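Local coordinates for protein serine proteinase inhibitor 1 (PDB 6BJ5) that inhibits serine proteases as a poxviral serpin and is important in the virulence of myxoma virus, here as its C-terminal fragment, at residues B[15-20]-B[31-36]. Sequence-based numbering, arbitrary orientation.
Sequences PFMFLI and MGTITK
Phe18 lays its ring over the backbone of Gly32, whose CA sits 4.0 Å from the centroid of the Phe18 ring, 27° off the normal. In Phe18, chi1 of 66° puts CG between the backbone N and carbonyl carbon; the ring beyond it brings CE2 and CZ each 3.7 Å from Gly32 CA. Phe16 repeats this torsion, and Ile34 runs beside it in the same direction: CB of Ile34 lies over one ring face, offset toward the rim, while CD1 of Ile34 touches CZ of Phe16 at 3.4 Å. That same CD1 reaches CE2 of Phe18 at 3.9 Å, bridging the two rings. On the opposite face of the sheet, the terminal CE methyls of Met17 and Met31 meet at 4.0 Å, and CG of Met31 packs against CD2 of Leu19 at 3.7 Å. Four backbone hydrogen bonds join Phe16 with Ile34 and Phe18 with Gly32 in the hairpin of strands 16-22 and 27-34. Phe251 of the other inhibitor chain meets the Phe18 ring, planes about 30° apart, and packs on Ile34. Residues of both strands, among them Met17 and Thr33, join an antiparallel ladder with that chain; with apolar packing on both faces, this is consistent with a hairpin integrated into the serpin sheet.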
ATOM      1  N   PRO B  15      14.749  13.169   4.011  1.00 22.88           N
ATOM      2  CA  PRO B  15      13.445  12.512   3.830  1.00 32.80           C
ATOM      3  C   PRO B  15      12.998  12.491   2.379  1.00 32.03           C
ATOM      4  O   PRO B  15      13.105  13.485   1.654  1.00 40.57           O
ATOM      5  CB  PRO B  15      12.501  13.351   4.698  1.00 31.96           C
ATOM      6  CG  PRO B  15      13.352  13.843   5.781  1.00 27.35           C
ATOM      7  CD  PRO B  15      14.723  14.097   5.154  1.00 24.64           C
ATOM      8  N   PHE B  16      12.520  11.330   1.946  1.00 31.34           N
ATOM      9  CA  PHE B  16      12.157  11.138   0.553  1.00 33.64           C
ATOM     10  C   PHE B  16      10.918  10.257   0.461  1.00 29.17           C
ATOM     11  O   PHE B  16      10.390   9.773   1.465  1.00 34.97           O
ATOM     12  CB  PHE B  16      13.324  10.556  -0.242  1.00 23.95           C
ATOM     13  CG  PHE B  16      13.732   9.176   0.190  1.00 22.71           C
ATOM     14  CD1 PHE B  16      13.147   8.057  -0.378  1.00 19.93           C
ATOM     15  CD2 PHE B  16      14.732   8.998   1.139  1.00 18.44           C
ATOM     16  CE1 PHE B  16      13.549   6.786  -0.008  1.00 20.49           C
ATOM     17  CE2 PHE B  16      15.125   7.730   1.519  1.00 25.14           C
ATOM     18  CZ  PHE B  16      14.533   6.615   0.943  1.00 11.65           C
ATOM     19  N   MET B  17      10.422  10.109  -0.762  1.00 25.54           N
ATOM     20  CA  MET B  17       9.221   9.339  -1.045  1.00 33.81           C
ATOM     21  C   MET B  17       9.529   8.298  -2.112  1.00 36.35           C
ATOM     22  O   MET B  17      10.294   8.564  -3.046  1.00 29.26           O
ATOM     23  CB  MET B  17       8.071  10.261  -1.510  1.00 26.12           C
ATOM     24  CG  MET B  17       6.833   9.503  -1.959  1.00 33.19           C
ATOM     25  SD  MET B  17       5.465  10.548  -2.480  1.00 30.11           S
ATOM     26  CE  MET B  17       4.796  11.059  -0.913  1.00 17.84           C
ATOM     27  N   PHE B  18       8.939   7.109  -1.979  1.00 22.38           N
ATOM     28  CA  PHE B  18       9.028   6.140  -3.057  1.00 23.08           C
ATOM     29  C   PHE B  18       7.634   5.624  -3.391  1.00 17.17           C
ATOM     30  O   PHE B  18       6.736   5.588  -2.545  1.00 20.31           O
ATOM     31  CB  PHE B  18       9.986   4.982  -2.727  1.00 18.98           C
ATOM     32  CG  PHE B  18       9.511   4.128  -1.605  1.00 25.80           C
ATOM     33  CD1 PHE B  18       8.685   3.052  -1.848  1.00 22.18           C
ATOM     34  CD2 PHE B  18       9.859   4.426  -0.306  1.00 17.58           C
ATOM     35  CE1 PHE B  18       8.218   2.299  -0.828  1.00 26.32           C
ATOM     36  CE2 PHE B  18       9.391   3.668   0.710  1.00 25.53           C
ATOM     37  CZ  PHE B  18       8.563   2.603   0.456  1.00 25.45           C
ATOM     38  N   LEU B  19       7.479   5.217  -4.646  1.00 17.39           N
ATOM     39  CA  LEU B  19       6.230   4.710  -5.192  1.00 18.49           C
ATOM     40  C   LEU B  19       6.621   3.494  -6.007  1.00 25.74           C
ATOM     41  O   LEU B  19       7.488   3.593  -6.881  1.00 34.56           O
ATOM     42  CB  LEU B  19       5.570   5.757  -6.088  1.00 23.44           C
ATOM     43  CG  LEU B  19       5.295   7.097  -5.411  1.00 29.37           C
ATOM     44  CD1 LEU B  19       5.857   8.185  -6.282  1.00 40.43           C
ATOM     45  CD2 LEU B  19       3.839   7.293  -5.292  1.00 21.15           C
ATOM     46  N   ILE B  20       6.043   2.347  -5.698  1.00 24.81           N
ATOM     47  CA  ILE B  20       6.222   1.158  -6.513  1.00 25.09           C
ATOM     48  C   ILE B  20       4.955   1.003  -7.333  1.00 30.50           C
ATOM     49  O   ILE B  20       3.867   0.845  -6.769  1.00 41.98           O
ATOM     50  CB  ILE B  20       6.496  -0.083  -5.658  1.00 26.46           C
ATOM     51  CG1 ILE B  20       7.844   0.059  -4.949  1.00 22.55           C
ATOM     52  CG2 ILE B  20       6.449  -1.328  -6.522  1.00 24.46           C
ATOM     53  CD1 ILE B  20       8.153  -1.071  -4.003  1.00 17.55           C
ATOM     54  N   MET B  31       3.644   2.454  -1.694  1.00 19.94           N
ATOM     55  CA  MET B  31       4.184   3.775  -1.455  1.00 13.94           C
ATOM     56  C   MET B  31       4.786   3.816  -0.068  1.00 26.81           C
ATOM     57  O   MET B  31       4.396   3.055   0.824  1.00 22.82           O
ATOM     58  CB  MET B  31       3.121   4.851  -1.392  1.00 14.90           C
ATOM     59  CG  MET B  31       2.378   5.244  -2.580  1.00 27.51           C
ATOM     60  SD  MET B  31       1.313   6.461  -1.785  1.00 28.16           S
ATOM     61  CE  MET B  31       2.438   7.843  -1.581  1.00 35.16           C
ATOM     62  N   GLY B  32       5.653   4.801   0.136  1.00 28.40           N
ATOM     63  CA  GLY B  32       6.105   5.103   1.475  1.00 24.79           C
ATOM     64  C   GLY B  32       6.919   6.371   1.522  1.00 16.83           C
ATOM     65  O   GLY B  32       7.452   6.832   0.507  1.00 21.89           O
ATOM     66  N   THR B  33       7.020   6.924   2.730  1.00 21.28           N
ATOM     67  CA  THR B  33       7.943   8.013   3.014  1.00 26.97           C
ATOM     68  C   THR B  33       8.938   7.542   4.055  1.00 35.73           C
ATOM     69  O   THR B  33       8.587   6.797   4.978  1.00 29.95           O
ATOM     70  CB  THR B  33       7.260   9.260   3.538  1.00 18.83           C
ATOM     71  OG1 THR B  33       6.390   8.897   4.610  1.00 21.99           O
ATOM     72  CG2 THR B  33       6.479   9.911   2.425  1.00 23.63           C
ATOM     73  N   ILE B  34      10.179   7.978   3.887  1.00 38.95           N
ATOM     74  CA  ILE B  34      11.289   7.648   4.770  1.00 28.61           C
ATOM     75  C   ILE B  34      11.885   8.948   5.301  1.00 28.51           C
ATOM     76  O   ILE B  34      12.551   9.677   4.556  1.00 23.89           O
ATOM     77  CB  ILE B  34      12.318   6.804   4.023  1.00 15.57           C
ATOM     78  CG1 ILE B  34      11.691   5.452   3.771  1.00 12.94           C
ATOM     79  CG2 ILE B  34      13.593   6.661   4.787  1.00 23.38           C
ATOM     80  CD1 ILE B  34      12.503   4.660   2.879  1.00 37.23           C
ATOM     81  N   THR B  35      11.656   9.237   6.588  1.00 23.70           N
ATOM     82  CA  THR B  35      12.114  10.473   7.210  1.00 32.65           C
ATOM     83  C   THR B  35      13.232  10.269   8.225  1.00 39.78           C
ATOM     84  O   THR B  35      13.753  11.257   8.753  1.00 45.21           O
ATOM     85  CB  THR B  35      10.950  11.175   7.937  1.00 36.92           C
ATOM     86  OG1 THR B  35      10.523  10.360   9.033  1.00 36.40           O
ATOM     87  CG2 THR B  35       9.763  11.427   7.026  1.00 45.65           C
ATOM     88  N   LYS B  36      13.648   9.036   8.493  1.00 37.90           N
ATOM     89  CA  LYS B  36      14.548   8.811   9.615  1.00 33.97           C
ATOM     90  C   LYS B  36      15.263   7.486   9.453  1.00 44.02           C
ATOM     91  O   LYS B  36      14.825   6.604   8.704  1.00 38.77           O
ATOM     92  CB  LYS B  36      13.804   8.807  10.954  1.00 27.08           C
ATOM     93  CG  LYS B  36      12.849   7.635  11.080  1.00 40.07           C
ATOM     94  CD  LYS B  36      12.147   7.534  12.436  1.00 45.27           C
ATOM     95  CE  LYS B  36      13.166   7.285  13.543  1.00 56.62           C
ATOM     96  NZ  LYS B  36      12.590   7.434  14.908  1.00 64.98           N
TER